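Side-chain contact in phosphoglycerol transferase GacH (Streptococcus pyogenes MGAS5005, PDB 6DGM), which probably transfers glycerol phosphate onto the rhamnose polysaccharide of the streptococcal cell wall, through a metal-dependent catalytic domain of the sulfatase and lipoteichoic acid synthase type: residues I295-T300 / F319-S324. Sequence-based numbering, arbitrary orientation.
Sequences IWSNGT and FEHTDS. With CA (calcium ion), chain E.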
ATOM      1  N   ILE A 295      -8.234   4.026   4.535  1.00 16.64           N
ATOM      2  CA  ILE A 295      -7.589   3.721   5.801  1.00 16.98           C
ATOM      3  C   ILE A 295      -8.722   3.709   6.819  1.00 17.01           C
ATOM      4  O   ILE A 295      -9.318   4.755   7.091  1.00 18.81           O
ATOM      5  CB  ILE A 295      -6.507   4.746   6.166  1.00 17.59           C
ATOM      6  CG1 ILE A 295      -5.419   4.778   5.080  1.00 17.41           C
ATOM      7  CG2 ILE A 295      -5.899   4.381   7.508  1.00 18.20           C
ATOM      8  CD1 ILE A 295      -4.287   5.786   5.322  1.00 18.41           C
ATOM      9  N   TRP A 296      -9.072   2.515   7.315  1.00 17.56           N
ATOM     10  CA  TRP A 296     -10.282   2.302   8.103  1.00 19.16           C
ATOM     11  C   TRP A 296      -9.919   1.588   9.396  1.00 19.23           C
ATOM     12  O   TRP A 296      -9.242   0.555   9.358  1.00 19.29           O
ATOM     13  CB  TRP A 296     -11.257   1.422   7.309  1.00 19.66           C
ATOM     14  CG  TRP A 296     -12.533   1.028   8.018  1.00 19.43           C
ATOM     15  CD1 TRP A 296     -13.729   1.665   7.947  1.00 20.16           C
ATOM     16  CD2 TRP A 296     -12.731  -0.100   8.882  1.00 18.98           C
ATOM     17  NE1 TRP A 296     -14.662   1.014   8.707  1.00 20.12           N
ATOM     18  CE2 TRP A 296     -14.075  -0.074   9.296  1.00 19.81           C
ATOM     19  CE3 TRP A 296     -11.900  -1.118   9.353  1.00 18.73           C
ATOM     20  CZ2 TRP A 296     -14.619  -1.039  10.154  1.00 21.27           C
ATOM     21  CZ3 TRP A 296     -12.433  -2.076  10.193  1.00 19.91           C
ATOM     22  CH2 TRP A 296     -13.784  -2.037  10.583  1.00 21.36           C
ATOM     23  N   SER A 297     -10.387   2.130  10.526  1.00 18.84           N
ATOM     24  CA  SER A 297     -10.260   1.513  11.842  1.00 19.51           C
ATOM     25  C   SER A 297     -11.598   0.926  12.279  1.00 20.32           C
ATOM     26  O   SER A 297     -12.669   1.358  11.841  1.00 21.47           O
ATOM     27  CB  SER A 297      -9.801   2.534  12.892  1.00 21.04           C
ATOM     28  OG  SER A 297      -8.621   3.206  12.506  1.00 21.86           O
ATOM     29  N   ASN A 298     -11.528  -0.054  13.172  1.00 19.61           N
ATOM     30  CA  ASN A 298     -12.721  -0.773  13.603  1.00 22.86           C
ATOM     31  C   ASN A 298     -13.471  -0.087  14.730  1.00 26.45           C
ATOM     32  O   ASN A 298     -14.447  -0.651  15.231  1.00 29.67           O
ATOM     33  CB  ASN A 298     -12.380  -2.219  13.967  1.00 21.82           C
ATOM     34  CG  ASN A 298     -11.556  -2.335  15.221  1.00 21.70           C
ATOM     35  OD1 ASN A 298     -10.932  -1.365  15.682  1.00 21.00           O
ATOM     36  ND2 ASN A 298     -11.541  -3.531  15.785  1.00 21.27           N
ATOM     37  N   GLY A 299     -13.055   1.112  15.121  1.00 28.66           N
ATOM     38  CA  GLY A 299     -13.817   1.912  16.064  1.00 31.12           C
ATOM     39  C   GLY A 299     -14.331   3.161  15.380  1.00 34.61           C
ATOM     40  O   GLY A 299     -14.939   3.076  14.310  1.00 36.67           O
ATOM     41  N   THR A 300     -14.066   4.321  15.963  1.00 32.61           N
ATOM     42  CA  THR A 300     -14.459   5.591  15.373  1.00 34.80           C
ATOM     43  C   THR A 300     -13.392   6.040  14.388  1.00 32.79           C
ATOM     44  O   THR A 300     -12.195   5.890  14.642  1.00 38.98           O
ATOM     45  CB  THR A 300     -14.638   6.639  16.472  1.00 39.19           C
ATOM     46  OG1 THR A 300     -15.616   6.176  17.418  1.00 41.06           O
ATOM     47  CG2 THR A 300     -15.100   7.960  15.880  1.00 44.60           C
ATOM     48  N   PHE A 319      -0.249   6.702  10.666  1.00 19.70           N
ATOM     49  CA  PHE A 319       0.035   7.349  11.942  1.00 19.37           C
ATOM     50  C   PHE A 319      -0.918   8.511  12.188  1.00 20.32           C
ATOM     51  O   PHE A 319      -1.417   8.691  13.305  1.00 21.14           O
ATOM     52  CB  PHE A 319       1.479   7.848  11.979  1.00 20.97           C
ATOM     53  CG  PHE A 319       2.492   6.799  12.382  1.00 23.72           C
ATOM     54  CD1 PHE A 319       2.927   5.844  11.481  1.00 26.22           C
ATOM     55  CD2 PHE A 319       3.023   6.790  13.659  1.00 23.70           C
ATOM     56  CE1 PHE A 319       3.873   4.893  11.858  1.00 27.58           C
ATOM     57  CE2 PHE A 319       3.947   5.844  14.042  1.00 24.86           C
ATOM     58  CZ  PHE A 319       4.377   4.891  13.151  1.00 26.85           C
ATOM     59  N   GLU A 320      -1.177   9.323  11.158  1.00 20.84           N
ATOM     60  CA  GLU A 320      -2.082  10.453  11.342  1.00 22.16           C
ATOM     61  C   GLU A 320      -3.499   9.974  11.636  1.00 22.19           C
ATOM     62  O   GLU A 320      -4.172  10.495  12.538  1.00 23.06           O
ATOM     63  CB  GLU A 320      -2.071  11.343  10.104  1.00 23.05           C
ATOM     64  CG  GLU A 320      -2.903  12.593  10.274  1.00 24.60           C
ATOM     65  CD  GLU A 320      -3.121  13.327   8.981  1.00 26.50           C
ATOM     66  OE1 GLU A 320      -3.372  12.661   7.940  1.00 26.68           O
ATOM     67  OE2 GLU A 320      -3.040  14.565   9.003  1.00 28.41           O
ATOM     68  N   HIS A 321      -3.978   8.990  10.871  1.00 20.55           N
ATOM     69  CA  HIS A 321      -5.353   8.527  11.035  1.00 21.55           C
ATOM     70  C   HIS A 321      -5.579   7.966  12.432  1.00 22.25           C
ATOM     71  O   HIS A 321      -6.617   8.218  13.050  1.00 24.02           O
ATOM     72  CB  HIS A 321      -5.701   7.478   9.964  1.00 20.26           C
ATOM     73  CG  HIS A 321      -7.104   6.984  10.054  1.00 21.42           C
ATOM     74  ND1 HIS A 321      -8.173   7.705   9.569  1.00 21.84           N
ATOM     75  CD2 HIS A 321      -7.623   5.868  10.617  1.00 21.44           C
ATOM     76  CE1 HIS A 321      -9.295   7.053   9.830  1.00 22.28           C
ATOM     77  NE2 HIS A 321      -8.988   5.931  10.458  1.00 21.49           N
ATOM     78  N   THR A 322      -4.611   7.212  12.949  1.00 22.15           N
ATOM     79  CA  THR A 322      -4.710   6.623  14.268  1.00 23.62           C
ATOM     80  C   THR A 322      -4.205   7.537  15.381  1.00 25.41           C
ATOM     81  O   THR A 322      -4.200   7.111  16.539  1.00 27.23           O
ATOM     82  CB  THR A 322      -3.934   5.307  14.327  1.00 22.82           C
ATOM     83  OG1 THR A 322      -2.542   5.541  14.100  1.00 22.48           O
ATOM     84  CG2 THR A 322      -4.473   4.332  13.295  1.00 22.82           C
ATOM     85  N   ASP A 323      -3.773   8.759  15.061  1.00 25.11           N
ATOM     86  CA  ASP A 323      -3.275   9.723  16.057  1.00 24.46           C
ATOM     87  C   ASP A 323      -2.102   9.157  16.859  1.00 24.46           C
ATOM     88  O   ASP A 323      -1.994   9.358  18.073  1.00 26.29           O
ATOM     89  CB  ASP A 323      -4.401  10.209  16.976  1.00 25.98           C
ATOM     90  CG  ASP A 323      -4.131  11.582  17.552  1.00 29.08           C
ATOM     91  OD1 ASP A 323      -3.660  12.457  16.793  1.00 29.31           O
ATOM     92  OD2 ASP A 323      -4.413  11.784  18.749  1.00 32.06           O
ATOM     93  N   SER A 324      -1.205   8.453  16.169  1.00 22.60           N
ATOM     94  CA  SER A 324      -0.065   7.803  16.803  1.00 22.36           C
ATOM     95  C   SER A 324       1.187   8.674  16.742  1.00 22.52           C
ATOM     96  O   SER A 324       1.430   9.373  15.755  1.00 22.87           O
ATOM     97  CB  SER A 324       0.221   6.463  16.118  1.00 22.28           C
ATOM     98  OG  SER A 324      -0.858   5.581  16.351  1.00 23.77           O
TER
HETATM   99 CA    CA E 903      -4.384  14.636  17.543  1.00 44.06          CA
HETATM  100  O   HOH W   1      -4.785  14.321  19.954  1.00 43.61           O
HETATM  101  O   HOH W   2      -2.507  15.529  15.837  1.00 48.83           O
HETATM  102  O   HOH W   3      -5.332  17.154  18.003  1.00 48.27           O
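His321, in the last turn of helix 314-321, meets strand 290-297 with its imidazole, and the pair illustrates how one buried ring can serve apolar and polar neighbours at once. The apolar part falls to Ile295: its branch methyl CG2 lies 3.8 Å from His321 CG and 4.0 Å from His321 CB, the two side chains running antiparallel alongside each other. With CG anti to the backbone N (chi1 -179°), the His321 ring extends from the helix to the strand.

Polar neighbours reach the ring at a face and at the edge. Ile295 O stands over one ring face, toward the rim, 3.6 Å from His321 CE1, and accepts a hydrogen bond from Thr75 OG1. Ser297 OG lies in the ring plane, 3.4 Å from His321 CD2, and is hydrogen-bonded to Thr264 on strand 263-269. Both ring nitrogens have partners, ND1 in Thr76 and NE2 in Asn301, whose OD1 also takes the backbone N-H of Ser297; such bonding at two corners would fix the ring's rotation.

In the alkaline phosphatase-like fold of this C-terminal, probably extracellular, domain, the contact packs a helix end against the central mixed sheet, away from the manganese site and bound glycerol phosphate.

Backbone bonds and a metal site follow at the helix end. Asp323, at positive phi, ends the helix in a Schellman motif, its N bonded to Glu320 O (3.1 Å) and Ser324 N to Phe319 O (2.9 Å). From this turn, Asp323 OD1 binds calcium at 2.4 Å, alongside Asp31 O and three waters, one of which donates to Asp323 OD2.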